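PDB 6SXJ: streptomycin 3''-adenylyltransferase from Enterococcus faecalis, which catalyses the ATP-dependent adenylylation of spectinomycin to 9-O-adenylylspectinomycin, releasing diphosphate and giving resistance to spectinomycin but not to streptomycin. Local coordinates for residues I28-F33 / K142-N147; D46-V51 / Y84-I89; S73-D78 / F106-W111; N183-L188 / L243-L248. One frame throughout, in Å; residues are numbered along the deposited sequence.

Contact 1: I28-F33 / K142-N147; sequences IGTYMF and KRIYGN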
loop_
_atom_site.group_PDB
_atom_site.type_symbol
_atom_site.label_atom_id
_atom_site.label_comp_id
_atom_site.label_asym_id
_atom_site.label_seq_id
_atom_site.Cartn_x
_atom_site.Cartn_y
_atom_site.Cartn_z
ATOM N N ILE A 28 -18.468 -4.503 -8.220
ATOM C CA ILE A 28 -19.238 -3.326 -7.833
ATOM C C ILE A 28 -18.538 -2.038 -8.248
ATOM O O ILE A 28 -19.165 -1.114 -8.774
ATOM C CB ILE A 28 -19.506 -3.345 -6.315
ATOM C CG1 ILE A 28 -20.309 -4.586 -5.934
ATOM C CG2 ILE A 28 -20.247 -2.083 -5.900
ATOM C CD1 ILE A 28 -20.616 -4.676 -4.463
ATOM N N GLY A 29 -17.237 -1.938 -8.009
ATOM C CA GLY A 29 -16.534 -0.709 -8.307
ATOM C C GLY A 29 -15.043 -0.949 -8.423
ATOM O O GLY A 29 -14.493 -1.846 -7.781
ATOM N N THR A 30 -14.404 -0.118 -9.238
ATOM C CA THR A 30 -12.953 -0.118 -9.390
ATOM C C THR A 30 -12.459 1.285 -9.075
ATOM O O THR A 30 -12.840 2.245 -9.751
ATOM C CB THR A 30 -12.535 -0.537 -10.801
ATOM O OG1 THR A 30 -13.277 -1.694 -11.207
ATOM C CG2 THR A 30 -11.060 -0.869 -10.828
ATOM N N TYR A 31 -11.619 1.404 -8.049
ATOM C CA TYR A 31 -11.111 2.697 -7.620
ATOM C C TYR A 31 -9.592 2.663 -7.586
ATOM O O TYR A 31 -8.986 1.629 -7.303
ATOM C CB TYR A 31 -11.663 3.085 -6.234
ATOM C CG TYR A 31 -13.155 2.892 -6.123
ATOM C CD1 TYR A 31 -13.687 1.655 -5.803
ATOM C CD2 TYR A 31 -14.035 3.939 -6.376
ATOM C CE1 TYR A 31 -15.047 1.464 -5.724
ATOM C CE2 TYR A 31 -15.404 3.754 -6.291
ATOM C CZ TYR A 31 -15.903 2.517 -5.968
ATOM O OH TYR A 31 -17.265 2.320 -5.887
ATOM N N MET A 32 -8.984 3.808 -7.874
ATOM C CA MET A 32 -7.562 4.012 -7.664
ATOM C C MET A 32 -7.368 4.991 -6.513
ATOM O O MET A 32 -8.198 5.873 -6.276
ATOM C CB MET A 32 -6.884 4.518 -8.931
ATOM C CG MET A 32 -7.206 3.713 -10.168
ATOM S SD MET A 32 -5.945 3.905 -11.472
ATOM C CE MET A 32 -5.896 5.587 -11.782
ATOM N N PHE A 33 -6.285 4.807 -5.771
ATOM C CA PHE A 33 -5.998 5.644 -4.614
ATOM C C PHE A 33 -4.487 5.747 -4.446
ATOM O O PHE A 33 -3.713 5.203 -5.240
ATOM C CB PHE A 33 -6.658 5.075 -3.355
ATOM C CG PHE A 33 -6.085 3.752 -2.917
ATOM C CD1 PHE A 33 -6.477 2.576 -3.534
ATOM C CD2 PHE A 33 -5.161 3.687 -1.890
ATOM C CE1 PHE A 33 -5.962 1.361 -3.140
ATOM C CE2 PHE A 33 -4.634 2.460 -1.481
ATOM C CZ PHE A 33 -5.038 1.298 -2.106
ATOM N N LYS A 142 -10.168 7.845 -6.953
ATOM C CA LYS A 142 -10.706 8.074 -8.290
ATOM C C LYS A 142 -11.514 6.853 -8.700
ATOM O O LYS A 142 -10.963 5.753 -8.818
ATOM C CB LYS A 142 -9.591 8.343 -9.302
ATOM C CG LYS A 142 -10.067 8.454 -10.751
ATOM C CD LYS A 142 -9.250 9.489 -11.525
ATOM C CE LYS A 142 -9.580 9.488 -13.017
ATOM N NZ LYS A 142 -11.020 9.775 -13.277
ATOM N N ARG A 143 -12.818 7.043 -8.900
ATOM C CA ARG A 143 -13.675 5.974 -9.399
ATOM C C ARG A 143 -13.473 5.831 -10.903
ATOM O O ARG A 143 -13.670 6.793 -11.655
ATOM C CB ARG A 143 -15.142 6.261 -9.081
ATOM C CG ARG A 143 -16.125 5.257 -9.701
ATOM C CD ARG A 143 -17.551 5.596 -9.331
ATOM N NE ARG A 143 -17.822 6.983 -9.670
ATOM C CZ ARG A 143 -18.103 7.398 -10.900
ATOM N NH1 ARG A 143 -18.177 6.519 -11.897
ATOM N NH2 ARG A 143 -18.309 8.684 -11.131
ATOM N N ILE A 144 -13.070 4.638 -11.341
ATOM C CA ILE A 144 -12.899 4.344 -12.757
ATOM C C ILE A 144 -13.886 3.305 -13.255
ATOM O O ILE A 144 -13.884 2.984 -14.450
ATOM C CB ILE A 144 -11.457 3.906 -13.073
ATOM C CG1 ILE A 144 -11.151 2.527 -12.496
ATOM C CG2 ILE A 144 -10.462 4.914 -12.519
ATOM C CD1 ILE A 144 -9.674 2.154 -12.584
ATOM N N TYR A 145 -14.708 2.744 -12.375
ATOM C CA TYR A 145 -15.828 1.924 -12.806
ATOM C C TYR A 145 -16.759 1.738 -11.624
ATOM O O TYR A 145 -16.299 1.597 -10.486
ATOM C CB TYR A 145 -15.386 0.554 -13.329
ATOM C CG TYR A 145 -16.566 -0.341 -13.623
ATOM C CD1 TYR A 145 -17.293 -0.198 -14.793
ATOM C CD2 TYR A 145 -16.970 -1.314 -12.719
ATOM C CE1 TYR A 145 -18.375 -1.004 -15.065
ATOM C CE2 TYR A 145 -18.059 -2.126 -12.983
ATOM C CZ TYR A 145 -18.759 -1.960 -14.158
ATOM O OH TYR A 145 -19.842 -2.754 -14.449
ATOM N N GLY A 146 -18.060 1.721 -11.902
ATOM C CA GLY A 146 -19.034 1.423 -10.870
ATOM C C GLY A 146 -20.087 2.502 -10.746
ATOM O O GLY A 146 -19.861 3.644 -11.157
ATOM N N ASN A 147 -21.241 2.153 -10.185
ATOM C CA ASN A 147 -22.351 3.086 -10.061
ATOM C C ASN A 147 -22.338 3.859 -8.751
ATOM O O ASN A 147 -23.210 4.711 -8.551
ATOM C CB ASN A 147 -23.690 2.345 -10.185
ATOM C CG ASN A 147 -23.897 1.724 -11.559
ATOM O OD1 ASN A 147 -23.381 2.215 -12.565
ATOM N ND2 ASN A 147 -24.663 0.641 -11.603
#
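Tyr31 and Arg143 face one another as an antiparallel non-hydrogen-bonded pair, and the CD2-CE2 side of the ring lies obliquely against the arginine's aliphatic part, with Tyr31 CD2 3.7 Å from Arg143 CB. The guanidinium plane stands 83° from the ring, and Tyr31 OH bonds to Tyr148 O. On the other face of the sheet, which is covered by helix 8-23, Ile144 packs on Thr30 and Met32. Its CG1 sits between backbone N and carbonyl carbon (chi1 70°), only 3.2 Å from Thr30 O. Beyond it, Ile144 CD1 meets both Thr30 CG2 and Met32 CG at 3.8 Å, the methionine crossing at about a right angle. Thr30 OG1 rests 3.7 Å from Tyr145 CB. Two N-H groups share Thr30 O: Ile144 N at 2.9 Å, almost collinear with the carbonyl, and the longer Tyr145 N at 3.3 Å, on an in-plane lone pair. Two residues thus oppose one, the signature of a classic beta bulge, here where strand 142-144, outermost in the sheet within this chain, turns its corner.

Contact 2: D46-V51 / Y84-I89; sequences DLDFLV and YIELTI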
loop_
_atom_site.group_PDB
_atom_site.type_symbol
_atom_site.label_atom_id
_atom_site.label_comp_id
_atom_site.label_asym_id
_atom_site.label_seq_id
_atom_site.Cartn_x
_atom_site.Cartn_y
_atom_site.Cartn_z
ATOM N N ASP A 46 3.382 4.195 -7.990
ATOM C CA ASP A 46 2.646 2.959 -8.171
ATOM C C ASP A 46 1.219 3.247 -8.632
ATOM O O ASP A 46 0.652 4.309 -8.369
ATOM C CB ASP A 46 2.564 2.163 -6.870
ATOM C CG ASP A 46 3.906 1.637 -6.399
ATOM O OD1 ASP A 46 4.917 1.810 -7.110
ATOM O OD2 ASP A 46 3.931 1.039 -5.305
ATOM N N LEU A 47 0.628 2.252 -9.289
ATOM C CA LEU A 47 -0.799 2.219 -9.577
ATOM C C LEU A 47 -1.485 1.355 -8.520
ATOM O O LEU A 47 -1.354 0.127 -8.537
ATOM C CB LEU A 47 -1.048 1.658 -10.973
ATOM C CG LEU A 47 -0.539 2.440 -12.191
ATOM C CD1 LEU A 47 -0.798 1.621 -13.441
ATOM C CD2 LEU A 47 -1.237 3.784 -12.248
ATOM N N ASP A 48 -2.242 1.996 -7.628
ATOM C CA ASP A 48 -2.887 1.337 -6.498
ATOM C C ASP A 48 -4.383 1.248 -6.763
ATOM O O ASP A 48 -5.052 2.276 -6.912
ATOM C CB ASP A 48 -2.632 2.102 -5.199
ATOM C CG ASP A 48 -1.159 2.170 -4.830
ATOM O OD1 ASP A 48 -0.591 1.115 -4.479
ATOM O OD2 ASP A 48 -0.574 3.279 -4.874
ATOM N N PHE A 49 -4.912 0.026 -6.781
ATOM C CA PHE A 49 -6.316 -0.206 -7.080
ATOM C C PHE A 49 -7.017 -0.824 -5.879
ATOM O O PHE A 49 -6.516 -1.791 -5.289
ATOM C CB PHE A 49 -6.479 -1.128 -8.288
ATOM C CG PHE A 49 -5.945 -0.566 -9.561
ATOM C CD1 PHE A 49 -4.641 -0.812 -9.954
ATOM C CD2 PHE A 49 -6.757 0.183 -10.389
ATOM C CE1 PHE A 49 -4.160 -0.326 -11.136
ATOM C CE2 PHE A 49 -6.275 0.689 -11.561
ATOM C CZ PHE A 49 -4.971 0.442 -11.940
ATOM N N LEU A 50 -8.185 -0.281 -5.542
ATOM C CA LEU A 50 -9.122 -0.910 -4.622
ATOM C C LEU A 50 -10.344 -1.351 -5.414
ATOM O O LEU A 50 -10.939 -0.547 -6.147
ATOM C CB LEU A 50 -9.537 0.042 -3.499
ATOM C CG LEU A 50 -10.405 -0.566 -2.398
ATOM C CD1 LEU A 50 -9.593 -1.523 -1.564
ATOM C CD2 LEU A 50 -10.976 0.534 -1.535
ATOM N N VAL A 51 -10.695 -2.628 -5.289
ATOM C CA VAL A 51 -11.801 -3.227 -6.026
ATOM C C VAL A 51 -12.792 -3.800 -5.026
ATOM O O VAL A 51 -12.401 -4.444 -4.044
ATOM C CB VAL A 51 -11.303 -4.320 -6.993
ATOM C CG1 VAL A 51 -12.477 -4.998 -7.691
ATOM C CG2 VAL A 51 -10.335 -3.741 -8.005
ATOM N N TYR A 84 4.559 -0.369 -10.892
ATOM C CA TYR A 84 4.034 -1.469 -10.093
ATOM C C TYR A 84 2.520 -1.352 -10.014
ATOM O O TYR A 84 1.983 -0.263 -9.793
ATOM C CB TYR A 84 4.609 -1.448 -8.676
ATOM C CG TYR A 84 6.066 -1.815 -8.562
ATOM C CD1 TYR A 84 6.527 -3.063 -8.960
ATOM C CD2 TYR A 84 6.977 -0.918 -8.030
ATOM C CE1 TYR A 84 7.858 -3.393 -8.845
ATOM C CE2 TYR A 84 8.302 -1.235 -7.915
ATOM C CZ TYR A 84 8.744 -2.475 -8.317
ATOM O OH TYR A 84 10.083 -2.787 -8.189
ATOM N N ILE A 85 1.829 -2.470 -10.187
ATOM C CA ILE A 85 0.400 -2.560 -9.905
ATOM C C ILE A 85 0.209 -3.247 -8.554
ATOM O O ILE A 85 0.734 -4.338 -8.321
ATOM C CB ILE A 85 -0.341 -3.324 -11.011
ATOM C CG1 ILE A 85 -0.329 -2.513 -12.323
ATOM C CG2 ILE A 85 -1.779 -3.596 -10.602
ATOM C CD1 ILE A 85 -0.829 -3.296 -13.472
ATOM N N GLU A 86 -0.555 -2.607 -7.675
ATOM C CA GLU A 86 -1.016 -3.189 -6.427
ATOM C C GLU A 86 -2.532 -3.138 -6.458
ATOM O O GLU A 86 -3.111 -2.079 -6.720
ATOM C CB GLU A 86 -0.459 -2.409 -5.240
ATOM C CG GLU A 86 -0.181 -3.220 -4.005
ATOM C CD GLU A 86 0.607 -2.407 -3.003
ATOM O OE1 GLU A 86 1.802 -2.130 -3.264
ATOM O OE2 GLU A 86 0.024 -2.011 -1.978
ATOM N N LEU A 87 -3.173 -4.280 -6.231
ATOM C CA LEU A 87 -4.624 -4.364 -6.325
ATOM C C LEU A 87 -5.174 -5.200 -5.184
ATOM O O LEU A 87 -4.784 -6.358 -5.026
ATOM C CB LEU A 87 -5.058 -4.978 -7.660
ATOM C CG LEU A 87 -6.562 -4.989 -7.941
ATOM C CD1 LEU A 87 -6.829 -4.612 -9.411
ATOM C CD2 LEU A 87 -7.149 -6.338 -7.648
ATOM N N THR A 88 -6.122 -4.627 -4.440
ATOM C CA THR A 88 -6.797 -5.281 -3.329
ATOM C C THR A 88 -8.282 -5.407 -3.635
ATOM O O THR A 88 -8.892 -4.485 -4.185
ATOM C CB THR A 88 -6.625 -4.491 -2.026
ATOM O OG1 THR A 88 -5.234 -4.373 -1.717
ATOM C CG2 THR A 88 -7.350 -5.180 -0.887
ATOM N N ILE A 89 -8.863 -6.540 -3.254
ATOM C CA ILE A 89 -10.283 -6.811 -3.438
ATOM C C ILE A 89 -10.912 -6.994 -2.066
ATOM O O ILE A 89 -10.421 -7.788 -1.251
ATOM C CB ILE A 89 -10.514 -8.058 -4.314
ATOM C CG1 ILE A 89 -9.785 -7.910 -5.651
ATOM C CG2 ILE A 89 -12.002 -8.291 -4.516
ATOM C CD1 ILE A 89 -9.996 -9.060 -6.605
HETATM O O HOH W 1 5.683 1.900 -9.587
HETATM O O HOH W 2 -4.266 -2.002 -3.307
#
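Asp46 and Tyr84 meet edge-on: Asp46 OD1 lies in the plane of the tyrosine ring, 3.5 Å from Tyr84 CD2, with the carboxylate turned 85° to the ring. The same oxygen accepts from a water that in turn accepts from Tyr84 N, so the water bridges the Asp46 carboxylate and the Tyr84 backbone. The Phe49 ring has Glu86 O near its plane at the edge, while Ile85 CG2 and Leu87 CD1 approach it obliquely. Leu87 CG stands anti to its backbone N (chi1 -174°), and the CD1 beyond it touches both Phe49 CB (3.7 Å) and Val51 CG2 (3.9 Å), building an apolar row on the face toward helix 8-23. On the reverse face Asp48 and Glu86 run side by side, their carboxylate planes 77° apart; Asp48 OD1 touches Glu86 CB at 3.6 Å and comes within 4.1 Å of Glu86 OE2. Asp46 OD2 is 4.3 Å from Glu86 OE1, so three acids gather at one end of the strands. Five backbone bonds, from Leu47 N to Val51 N, join the strands in parallel register. They are the two strands of a beta-alpha-beta unit crossing over through helix 59-69, and the Asp-Leu-Asp acids with a third on the next strand are consistent with the metal-binding arrangement of the nucleotidyltransferase fold.

Contact 3: S73-D78 / F106-W111; sequences SKKIGD and FIYGEW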
loop_
_atom_site.group_PDB
_atom_site.type_symbol
_atom_site.label_atom_id
_atom_site.label_comp_id
_atom_site.label_asym_id
_atom_site.label_seq_id
_atom_site.Cartn_x
_atom_site.Cartn_y
_atom_site.Cartn_z
ATOM N N SER A 73 2.256 -5.628 -15.225
ATOM C CA SER A 73 2.774 -4.943 -14.055
ATOM C C SER A 73 4.292 -4.992 -14.080
ATOM O O SER A 73 4.878 -5.973 -14.543
ATOM C CB SER A 73 2.244 -5.586 -12.763
ATOM O OG SER A 73 3.036 -5.261 -11.639
ATOM N N LYS A 74 4.919 -3.948 -13.539
ATOM C CA LYS A 74 6.366 -3.933 -13.413
ATOM C C LYS A 74 6.821 -5.103 -12.546
ATOM O O LYS A 74 6.141 -5.495 -11.594
ATOM C CB LYS A 74 6.833 -2.620 -12.790
ATOM C CG LYS A 74 8.344 -2.453 -12.703
ATOM C CD LYS A 74 8.706 -1.343 -11.715
ATOM C CE LYS A 74 10.210 -1.052 -11.708
ATOM N NZ LYS A 74 10.545 0.269 -12.328
ATOM N N LYS A 75 7.989 -5.650 -12.868
ATOM C CA LYS A 75 8.643 -6.648 -12.035
ATOM C C LYS A 75 9.832 -6.012 -11.333
ATOM O O LYS A 75 10.519 -5.154 -11.905
ATOM C CB LYS A 75 9.094 -7.856 -12.854
ATOM C CG LYS A 75 7.999 -8.902 -13.031
ATOM C CD LYS A 75 7.156 -8.586 -14.258
ATOM C CE LYS A 75 5.893 -9.432 -14.303
ATOM N NZ LYS A 75 4.885 -8.968 -13.315
ATOM N N ILE A 76 10.060 -6.443 -10.090
ATOM C CA ILE A 76 11.075 -5.832 -9.244
ATOM C C ILE A 76 12.418 -5.840 -9.950
ATOM O O ILE A 76 12.767 -6.782 -10.670
ATOM C CB ILE A 76 11.165 -6.569 -7.893
ATOM C CG1 ILE A 76 9.945 -6.245 -7.029
ATOM C CG2 ILE A 76 12.458 -6.197 -7.177
ATOM C CD1 ILE A 76 9.546 -7.378 -6.090
ATOM N N GLY A 77 13.177 -4.766 -9.751
ATOM C CA GLY A 77 14.522 -4.677 -10.288
ATOM C C GLY A 77 14.616 -4.821 -11.797
ATOM O O GLY A 77 15.714 -4.947 -12.361
ATOM N N ASP A 78 13.471 -4.856 -12.472
ATOM C CA ASP A 78 13.489 -4.685 -13.921
ATOM C C ASP A 78 13.700 -3.217 -14.265
ATOM O O ASP A 78 13.185 -2.324 -13.596
ATOM C CB ASP A 78 12.225 -5.268 -14.573
ATOM C CG ASP A 78 11.041 -4.321 -14.640
ATOM O OD1 ASP A 78 10.020 -4.741 -15.238
ATOM O OD2 ASP A 78 11.092 -3.193 -14.119
ATOM N N PHE A 106 -8.538 -10.739 -1.589
ATOM C CA PHE A 106 -7.545 -11.030 -2.609
ATOM C C PHE A 106 -6.582 -9.861 -2.670
ATOM O O PHE A 106 -6.968 -8.710 -2.441
ATOM C CB PHE A 106 -8.199 -11.259 -3.977
ATOM C CG PHE A 106 -7.220 -11.396 -5.108
ATOM C CD1 PHE A 106 -6.645 -12.619 -5.391
ATOM C CD2 PHE A 106 -6.881 -10.298 -5.898
ATOM C CE1 PHE A 106 -5.748 -12.755 -6.431
ATOM C CE2 PHE A 106 -5.978 -10.427 -6.939
ATOM C CZ PHE A 106 -5.414 -11.661 -7.207
ATOM N N ILE A 107 -5.329 -10.167 -2.980
ATOM C CA ILE A 107 -4.312 -9.141 -3.156
ATOM C C ILE A 107 -3.422 -9.550 -4.318
ATOM O O ILE A 107 -2.855 -10.649 -4.310
ATOM C CB ILE A 107 -3.474 -8.933 -1.882
ATOM C CG1 ILE A 107 -2.278 -8.021 -2.169
ATOM C CG2 ILE A 107 -3.008 -10.278 -1.329
ATOM C CD1 ILE A 107 -2.655 -6.539 -2.370
ATOM N N TYR A 108 -3.299 -8.668 -5.312
ATOM C CA TYR A 108 -2.199 -8.721 -6.260
ATOM C C TYR A 108 -1.122 -7.760 -5.783
ATOM O O TYR A 108 -1.408 -6.591 -5.499
ATOM C CB TYR A 108 -2.594 -8.350 -7.695
ATOM C CG TYR A 108 -1.408 -8.572 -8.617
ATOM C CD1 TYR A 108 -1.246 -9.772 -9.300
ATOM C CD2 TYR A 108 -0.415 -7.610 -8.750
ATOM C CE1 TYR A 108 -0.142 -9.994 -10.108
ATOM C CE2 TYR A 108 0.682 -7.822 -9.552
ATOM C CZ TYR A 108 0.821 -9.019 -10.222
ATOM O OH TYR A 108 1.926 -9.228 -11.017
ATOM N N GLY A 109 0.112 -8.253 -5.705
ATOM C CA GLY A 109 1.251 -7.463 -5.280
ATOM C C GLY A 109 2.545 -8.130 -5.703
ATOM O O GLY A 109 2.660 -9.358 -5.623
ATOM N N GLU A 110 3.524 -7.343 -6.151
ATOM C CA GLU A 110 4.733 -7.925 -6.716
ATOM C C GLU A 110 5.620 -8.567 -5.661
ATOM O O GLU A 110 6.401 -9.458 -6.001
ATOM C CB GLU A 110 5.525 -6.862 -7.480
ATOM C CG GLU A 110 4.889 -6.455 -8.803
ATOM C CD GLU A 110 4.744 -7.615 -9.767
ATOM O OE1 GLU A 110 5.623 -8.504 -9.779
ATOM O OE2 GLU A 110 3.734 -7.653 -10.502
ATOM N N TRP A 111 5.532 -8.137 -4.398
ATOM C CA TRP A 111 6.267 -8.813 -3.331
ATOM C C TRP A 111 5.834 -10.262 -3.166
ATOM O O TRP A 111 6.517 -11.021 -2.471
ATOM C CB TRP A 111 6.091 -8.080 -1.998
ATOM C CG TRP A 111 4.676 -8.062 -1.493
ATOM C CD1 TRP A 111 4.106 -8.941 -0.625
ATOM C CD2 TRP A 111 3.656 -7.113 -1.829
ATOM N NE1 TRP A 111 2.793 -8.605 -0.403
ATOM C CE2 TRP A 111 2.495 -7.482 -1.124
ATOM C CE3 TRP A 111 3.619 -5.982 -2.650
ATOM C CZ2 TRP A 111 1.308 -6.768 -1.222
ATOM C CZ3 TRP A 111 2.440 -5.277 -2.747
ATOM C CH2 TRP A 111 1.300 -5.669 -2.040
#
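Glu110 pushes its side chain into the loop 73-78, starting at CB, which Ile76 CD1 approaches to 4.3 Å. CG stands anti to the carbonyl carbon (chi1 -73°) and passes 3.2 Å from Lys74 O. A bend at chi2 (-60°) places CD beside the same oxygen, with Glu110 CD 3.1 Å from Lys74 O, so a backbone carbonyl lies against the carboxylate carbon. This loop follows helix 59-69 in the beta-alpha-beta crossover that leads to strand 85-91, and it reverses through a type II beta turn from Lys75 to Asp78; Glu110 itself opens the 3-10 segment after strand 103-108. At the tip, OE1 is bonded by Gln113 NE2. OE2 meets three side chains. Ser73 OG lies 2.7 Å from Glu110 OE2, a bond that is not settled because Lys74 O is a second acceptor in reach of the hydroxyl. Tyr108 OH donates to Glu110 OE2 over a very short 2.5 Å, with OE2 in the plane of the phenol ring at its edge. Lys75 NZ also approaches, in a salt bridge of 3.3 Å to Glu110 OE2, while bonding to Arg70 O.

Contact 4: N183-L188 / L243-L248; sequences NSILTL and LTINYL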
loop_
_atom_site.group_PDB
_atom_site.type_symbol
_atom_site.label_atom_id
_atom_site.label_comp_id
_atom_site.label_asym_id
_atom_site.label_seq_id
_atom_site.Cartn_x
_atom_site.Cartn_y
_atom_site.Cartn_z
ATOM N N ASN A 183 12.671 1.074 3.379
ATOM C CA ASN A 183 11.221 1.029 3.543
ATOM C C ASN A 183 10.836 1.296 4.993
ATOM O O ASN A 183 9.975 2.138 5.278
ATOM C CB ASN A 183 10.677 -0.327 3.085
ATOM C CG ASN A 183 11.258 -0.774 1.760
ATOM O OD1 ASN A 183 12.470 -0.706 1.549
ATOM N ND2 ASN A 183 10.399 -1.237 0.861
ATOM N N SER A 184 11.488 0.601 5.929
ATOM C CA SER A 184 11.091 0.679 7.330
ATOM C C SER A 184 11.274 2.088 7.883
ATOM O O SER A 184 10.388 2.626 8.556
ATOM C CB SER A 184 11.892 -0.337 8.145
ATOM O OG SER A 184 11.423 -1.655 7.912
ATOM N N ILE A 185 12.422 2.707 7.602
ATOM C CA ILE A 185 12.669 4.059 8.099
ATOM C C ILE A 185 11.585 5.008 7.609
ATOM O O ILE A 185 10.970 5.740 8.392
ATOM C CB ILE A 185 14.064 4.547 7.666
ATOM C CG1 ILE A 185 15.159 3.691 8.292
ATOM C CG2 ILE A 185 14.251 6.004 8.052
ATOM C CD1 ILE A 185 16.559 4.104 7.886
ATOM N N LEU A 186 11.347 5.029 6.300
ATOM C CA LEU A 186 10.420 6.008 5.744
ATOM C C LEU A 186 8.971 5.653 6.045
ATOM O O LEU A 186 8.137 6.551 6.199
ATOM C CB LEU A 186 10.640 6.144 4.237
ATOM C CG LEU A 186 12.092 6.424 3.841
ATOM C CD1 LEU A 186 12.347 5.970 2.412
ATOM C CD2 LEU A 186 12.436 7.898 4.009
ATOM N N THR A 187 8.653 4.363 6.146
ATOM C CA THR A 187 7.335 3.978 6.636
ATOM C C THR A 187 7.069 4.599 8.002
ATOM O O THR A 187 6.034 5.242 8.219
ATOM C CB THR A 187 7.222 2.454 6.704
ATOM O OG1 THR A 187 7.748 1.872 5.503
ATOM C CG2 THR A 187 5.761 2.035 6.876
ATOM N N LEU A 188 8.008 4.428 8.938
ATOM C CA LEU A 188 7.858 5.041 10.252
ATOM C C LEU A 188 7.730 6.555 10.140
ATOM O O LEU A 188 6.941 7.174 10.861
ATOM C CB LEU A 188 9.045 4.674 11.139
ATOM C CG LEU A 188 9.108 3.251 11.699
ATOM C CD1 LEU A 188 10.483 3.004 12.293
ATOM C CD2 LEU A 188 8.038 3.014 12.723
ATOM N N LEU A 243 19.531 2.658 15.719
ATOM C CA LEU A 243 19.309 3.851 16.534
ATOM C C LEU A 243 18.156 4.687 16.002
ATOM O O LEU A 243 17.304 5.157 16.766
ATOM C CB LEU A 243 20.591 4.682 16.587
ATOM C CG LEU A 243 21.822 3.874 16.991
ATOM C CD1 LEU A 243 23.075 4.712 16.973
ATOM C CD2 LEU A 243 21.599 3.267 18.371
ATOM N N THR A 244 18.123 4.905 14.688
ATOM C CA THR A 244 17.059 5.729 14.121
ATOM C C THR A 244 15.714 5.021 14.207
ATOM O O THR A 244 14.694 5.647 14.518
ATOM C CB THR A 244 17.393 6.085 12.671
ATOM O OG1 THR A 244 18.580 6.887 12.631
ATOM C CG2 THR A 244 16.256 6.846 12.039
ATOM N N ILE A 245 15.687 3.717 13.919
ATOM C CA ILE A 245 14.464 2.940 14.116
ATOM C C ILE A 245 13.949 3.142 15.535
ATOM O O ILE A 245 12.767 3.445 15.757
ATOM C CB ILE A 245 14.726 1.452 13.817
ATOM C CG1 ILE A 245 15.071 1.253 12.336
ATOM C CG2 ILE A 245 13.524 0.603 14.202
ATOM C CD1 ILE A 245 13.858 1.098 11.440
ATOM N N ASN A 246 14.835 2.970 16.522
ATOM C CA ASN A 246 14.459 3.198 17.912
ATOM C C ASN A 246 13.952 4.621 18.105
ATOM O O ASN A 246 12.893 4.841 18.704
ATOM C CB ASN A 246 15.653 2.919 18.828
ATOM C CG ASN A 246 16.005 1.446 18.892
ATOM O OD1 ASN A 246 15.201 0.589 18.517
ATOM N ND2 ASN A 246 17.215 1.142 19.365
ATOM N N TYR A 247 14.690 5.600 17.578
ATOM C CA TYR A 247 14.268 6.990 17.698
ATOM C C TYR A 247 12.883 7.201 17.096
ATOM O O TYR A 247 11.992 7.778 17.734
ATOM C CB TYR A 247 15.281 7.906 17.011
ATOM C CG TYR A 247 14.726 9.288 16.753
ATOM C CD1 TYR A 247 14.571 10.189 17.798
ATOM C CD2 TYR A 247 14.333 9.687 15.475
ATOM C CE1 TYR A 247 14.054 11.446 17.588
ATOM C CE2 TYR A 247 13.818 10.955 15.254
ATOM C CZ TYR A 247 13.681 11.829 16.319
ATOM O OH TYR A 247 13.168 13.095 16.132
ATOM N N LEU A 248 12.690 6.760 15.851
ATOM C CA LEU A 248 11.406 6.961 15.187
ATOM C C LEU A 248 10.288 6.233 15.917
ATOM O O LEU A 248 9.168 6.747 16.026
ATOM C CB LEU A 248 11.494 6.485 13.738
ATOM C CG LEU A 248 12.456 7.292 12.864
ATOM C CD1 LEU A 248 12.618 6.676 11.491
ATOM C CD2 LEU A 248 11.938 8.717 12.780
#
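Leu188 and Leu248 pack obliquely against each other, with Leu188 CD1 3.9 Å from Leu248 CB. The same Leu188 CD1 is 4.0 Å from Ile245 CD1, the isoleucine crossing it at about a right angle. Ile245 CG1 is anti to its carbonyl carbon, and the next torsion (chi2 -86°) brings CD1 across to Ser184 CB at 4.1 Å. Leu248 CD1 touches Ile185 CG2 (3.9 Å) and, on the same side, the backbone Ile185 O (3.6 Å). In the next shell Leu173 of helix 159-173 packs on Leu188 and Ser184, Tyr177 on Ser184 and Ile245, and Ile222 of helix 216-229 on Ile185. Thr244 is tied by OG1 to His218 and Arg221 of that last helix. The helix axes run 10.0 Å apart at 21°, nearly parallel, within the helical C-terminal domain. No hydrogen bond joins the two segments: methyls meet other methyls, CB methylenes and one backbone carbonyl, consistent with shape complementarity and exclusion of water rather than directional bonds.

How the contacts relate
Contacts 1, 2 and 3 all reach one mixed sheet, whereas contact 4 lies among the helices of the C-terminal domain, its centre about 34 Å from that of contact 1. Contact 2 is the buried middle of the sheet: strand 47-53 bonds onward to strand 27-33 of contact 1 through Tyr31 O and Leu50 N, 2.7 Å apart, and strand 85-91 to strand 103-108 of contact 3 through Leu87 O and Tyr108 N, 2.8 Å apart. Contacts 1 and 3 are only partly buried, one an irregular edge pairing, the other a charged loop junction. Contact 2 combines backbone bonds, an apolar face and clustered acids; contact 4, also buried, has no hydrogen bond between its segments.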